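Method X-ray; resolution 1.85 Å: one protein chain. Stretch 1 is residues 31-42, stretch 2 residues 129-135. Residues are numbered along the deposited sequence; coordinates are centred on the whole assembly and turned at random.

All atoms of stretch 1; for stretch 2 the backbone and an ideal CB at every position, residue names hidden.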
# COMPACT_ATOMS: atom_id res chain seq x y z
N HIS A 31 2.33 7.12 15.08
CA HIS A 31 3.37 6.33 14.43
C HIS A 31 2.85 4.96 14.03
O HIS A 31 2.35 4.18 14.86
CB HIS A 31 4.57 6.19 15.31
CG HIS A 31 5.70 5.46 14.66
ND1 HIS A 31 6.00 4.16 14.98
CD2 HIS A 31 6.58 5.84 13.71
CE1 HIS A 31 7.04 3.76 14.27
NE2 HIS A 31 7.43 4.76 13.50
N LEU A 32 2.96 4.69 12.74
CA LEU A 32 2.56 3.41 12.20
C LEU A 32 3.73 2.40 12.24
O LEU A 32 4.89 2.75 11.91
CB LEU A 32 2.10 3.59 10.75
CG LEU A 32 0.91 4.52 10.55
CD1 LEU A 32 0.68 4.75 9.05
CD2 LEU A 32 -0.31 3.97 11.24
N GLU A 33 3.44 1.15 12.62
CA GLU A 33 4.50 0.10 12.64
C GLU A 33 4.30 -0.79 11.43
O GLU A 33 3.18 -1.12 11.09
CB GLU A 33 4.33 -0.77 13.90
CG GLU A 33 4.73 0.06 15.12
CD GLU A 33 4.62 -0.66 16.46
OE1 GLU A 33 4.31 -1.89 16.51
OE2 GLU A 33 4.89 0.03 17.48
N ILE A 34 5.38 -1.13 10.80
CA ILE A 34 5.31 -2.04 9.61
C ILE A 34 4.83 -3.40 10.01
O ILE A 34 5.31 -3.92 11.04
CB ILE A 34 6.66 -2.14 8.93
CG1 ILE A 34 7.08 -0.76 8.44
CG2 ILE A 34 6.58 -3.11 7.74
CD1 ILE A 34 8.56 -0.65 8.15
N ASP A 35 3.88 -3.98 9.29
CA ASP A 35 3.27 -5.24 9.69
C ASP A 35 3.46 -6.29 8.60
O ASP A 35 3.13 -6.04 7.40
CB ASP A 35 1.79 -5.03 9.95
CG ASP A 35 1.08 -6.31 10.38
OD1 ASP A 35 1.10 -6.58 11.58
OD2 ASP A 35 0.47 -7.03 9.53
N ASP A 36 4.01 -7.46 8.96
CA ASP A 36 4.22 -8.54 8.01
C ASP A 36 3.00 -9.03 7.30
O ASP A 36 3.09 -9.40 6.13
CB ASP A 36 4.85 -9.79 8.72
CG ASP A 36 6.23 -9.53 9.24
OD1 ASP A 36 6.96 -8.71 8.66
OD2 ASP A 36 6.59 -10.17 10.25
N THR A 37 1.89 -9.16 7.97
CA THR A 37 0.70 -9.61 7.29
C THR A 37 0.26 -8.61 6.22
O THR A 37 -0.16 -9.02 5.13
CB THR A 37 -0.43 -9.89 8.25
OG1 THR A 37 0.01 -10.88 9.17
CG2 THR A 37 -1.63 -10.42 7.63
N LEU A 38 0.26 -7.32 6.56
CA LEU A 38 -0.14 -6.29 5.56
C LEU A 38 0.85 -6.31 4.41
O LEU A 38 0.42 -6.18 3.26
CB LEU A 38 -0.23 -4.88 6.16
CG LEU A 38 -1.35 -4.70 7.18
CD1 LEU A 38 -1.39 -3.24 7.64
CD2 LEU A 38 -2.71 -5.10 6.66
N GLU A 39 2.14 -6.47 4.66
CA GLU A 39 3.10 -6.53 3.58
C GLU A 39 2.83 -7.73 2.63
O GLU A 39 2.94 -7.60 1.41
CB GLU A 39 4.54 -6.61 4.07
CG GLU A 39 5.08 -5.26 4.55
CD GLU A 39 6.56 -5.23 4.72
OE1 GLU A 39 7.08 -6.27 5.15
OE2 GLU A 39 7.24 -4.21 4.52
N LYS A 40 2.44 -8.86 3.21
CA LYS A 40 2.17 -10.08 2.41
C LYS A 40 0.90 -9.88 1.56
O LYS A 40 0.91 -10.18 0.37
CB LYS A 40 2.00 -11.30 3.31
CG LYS A 40 1.77 -12.63 2.57
CD LYS A 40 1.05 -13.73 3.34
CE LYS A 40 1.65 -13.98 4.70
NZ LYS A 40 0.71 -14.83 5.52
N VAL A 41 -0.14 -9.33 2.14
CA VAL A 41 -1.41 -9.08 1.41
C VAL A 41 -1.15 -8.07 0.27
O VAL A 41 -1.65 -8.28 -0.82
CB VAL A 41 -2.51 -8.60 2.38
CG1 VAL A 41 -3.81 -8.26 1.67
CG2 VAL A 41 -2.79 -9.70 3.44
N ALA A 42 -0.40 -7.00 0.54
CA ALA A 42 -0.11 -5.98 -0.47
C ALA A 42 0.67 -6.56 -1.62
O ALA A 42 0.39 -6.23 -2.78
CB ALA A 42 0.64 -4.80 0.16
N UNK A 129 -0.40 0.04 -0.91
CA UNK A 129 -0.09 0.36 0.52
C UNK A 129 -1.34 0.19 1.34
O UNK A 129 -2.37 0.73 1.02
CB UNK A 129 0.45 1.78 0.68
N UNK A 130 -1.26 -0.64 2.38
CA UNK A 130 -2.34 -0.96 3.26
C UNK A 130 -2.08 -0.40 4.67
O UNK A 130 -0.94 -0.37 5.12
CB UNK A 130 -2.55 -2.48 3.30
N UNK A 131 -3.17 -0.02 5.30
CA UNK A 131 -3.20 0.48 6.65
C UNK A 131 -4.22 -0.34 7.42
O UNK A 131 -5.31 -0.73 6.89
CB UNK A 131 -3.53 1.97 6.69
N UNK A 132 -3.91 -0.62 8.71
CA UNK A 132 -4.82 -1.44 9.47
C UNK A 132 -4.74 -1.27 11.00
O UNK A 132 -3.76 -0.80 11.53
CB UNK A 132 -4.56 -2.91 9.11
N UNK A 133 -5.80 -1.69 11.66
CA UNK A 133 -5.86 -1.73 13.16
C UNK A 133 -6.40 -3.09 13.51
O UNK A 133 -7.42 -3.46 12.95
CB UNK A 133 -6.73 -0.62 13.75
N UNK A 134 -5.72 -3.84 14.38
CA UNK A 134 -6.27 -5.09 14.96
C UNK A 134 -7.19 -4.90 16.15
O UNK A 134 -6.97 -3.98 16.93
CB UNK A 134 -5.12 -6.00 15.39
N UNK A 135 -8.20 -5.77 16.27
CA UNK A 135 -8.91 -6.07 17.53
C UNK A 135 -7.93 -6.39 18.64
O UNK A 135 -8.10 -5.86 19.72
CB UNK A 135 -9.88 -7.24 17.34

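Residues 129–134 run as an extended strand across the helix of residues 36–42, at a closest axial approach of 8.1 Å and an angle of 144° between their N-to-C directions; as in any extended strand, CA-to-CB alternates, here away and toward from 129 to 133.

At position 129 the CA lies 6.4 Å from the CA of Ala 42, but CA-to-CB points away and no atom of stretch 1 comes within 5.5 Å of the ideal CB. Stretch 1 therefore sets little constraint; the extended angles (-128/124) suit a β-branched residue, among many others. The deposited residue is Val 129, whose side chain stays clear of stretch 1.

Position 130 is the opposite case. Its CB points toward the helix, and the ideal CB stands 4.3 Å from Leu 38 CD2 and 5.0 Å from Ala 42 CB. The surface offered here is apolar, with Val 41 close by and the small side chain of Ala 42 leaving room, so a medium-sized aliphatic residue such as leucine, isoleucine or methionine would suit. It is Leu 130, in the m,t rotamer, and it gives up 99 Å² to stretch 1. Its CD1 reaches into the groove, 3.6 Å from Val 41 CG1 and 4.0 Å from Ala 42 CB, and also packs 3.6 Å from the backbone atom Leu 38 O. Leu 130 CB lies 4.2 Å from Leu 38 CD2.

At 131 CA-to-CB turns away again, and nothing of stretch 1 lies within 5.5 Å of the ideal CB. A short side chain would miss stretch 1, whereas a long aliphatic or aromatic one could reach the apolar Leu 32. Phe 131 does so: its ring meets Leu 32 at the edge, with CE2 3.7 Å from Leu 32 CD1.

Position 132 faces the helix once more, but here space is short. The ideal CB would sit 3.5 Å from Leu 38 CD1, a tight approach for two carbons, so glycine or at most alanine is favoured; the angles (-156/161) do not by themselves demand glycine. The residue is Gly 132, and Leu 38 CD1 rests directly over the backbone, 3.8 Å from Gly 132 N and 4.1 Å from Phe 131 C.

Position 133 points away, leaving its choice open as far as stretch 1 is concerned. Lys 133 makes no contact with it.

At 134 CB points sideways and is itself out of contact, yet the carboxylate of Asp 35 offers a negative charge to a side chain long enough to reach it. Lysine or arginine would be plausible. Arg 134 extends with chi2 and chi3 both t to form a salt bridge, donating from NH1 to Asp 35 OD1 at 3.0 Å and from NH2 to the same Asp 35 OD1 at 3.2 Å. The other carboxylate oxygen, Asp 35 OD2, accepts from Leu 38 N at 3.0 Å, so this N-cap aspartate secures both the helix start and the strand.

Position 135 lies out of reach, and almost any residue would do; it is Lys 135, poorly ordered.

Stretch 2 129-135: VLFGKRK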
# COMPACT_ATOMS: atom_id res chain seq x y z
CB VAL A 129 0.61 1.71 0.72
CG1 VAL A 129 0.90 1.98 2.21
CG2 VAL A 129 1.84 1.85 -0.18
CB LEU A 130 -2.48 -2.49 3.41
CG LEU A 130 -2.69 -3.28 2.08
CD1 LEU A 130 -2.74 -4.84 2.23
CD2 LEU A 130 -3.97 -2.83 1.44
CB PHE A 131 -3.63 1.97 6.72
CG PHE A 131 -2.78 2.91 5.91
CD1 PHE A 131 -2.96 3.00 4.55
CD2 PHE A 131 -1.83 3.69 6.49
CE1 PHE A 131 -2.15 3.81 3.79
CE2 PHE A 131 -1.05 4.55 5.76
CZ PHE A 131 -1.18 4.60 4.38
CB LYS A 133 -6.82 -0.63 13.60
CG LYS A 133 -7.13 -0.47 15.08
CD LYS A 133 -5.90 -0.34 15.91
CE LYS A 133 -6.28 -0.40 17.40
NZ LYS A 133 -5.10 -0.83 18.19
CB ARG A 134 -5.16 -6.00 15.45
CG ARG A 134 -4.51 -6.78 14.35
CD ARG A 134 -3.44 -7.73 14.86
NE ARG A 134 -2.79 -8.45 13.76
CZ ARG A 134 -1.75 -8.01 13.09
NH1 ARG A 134 -1.19 -6.87 13.44
NH2 ARG A 134 -1.24 -8.71 12.09
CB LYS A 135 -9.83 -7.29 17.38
CG LYS A 135 -11.09 -7.03 16.57
CD LYS A 135 -11.76 -8.29 16.02
CE LYS A 135 -12.55 -7.95 14.76
NZ LYS A 135 -13.43 -9.06 14.31
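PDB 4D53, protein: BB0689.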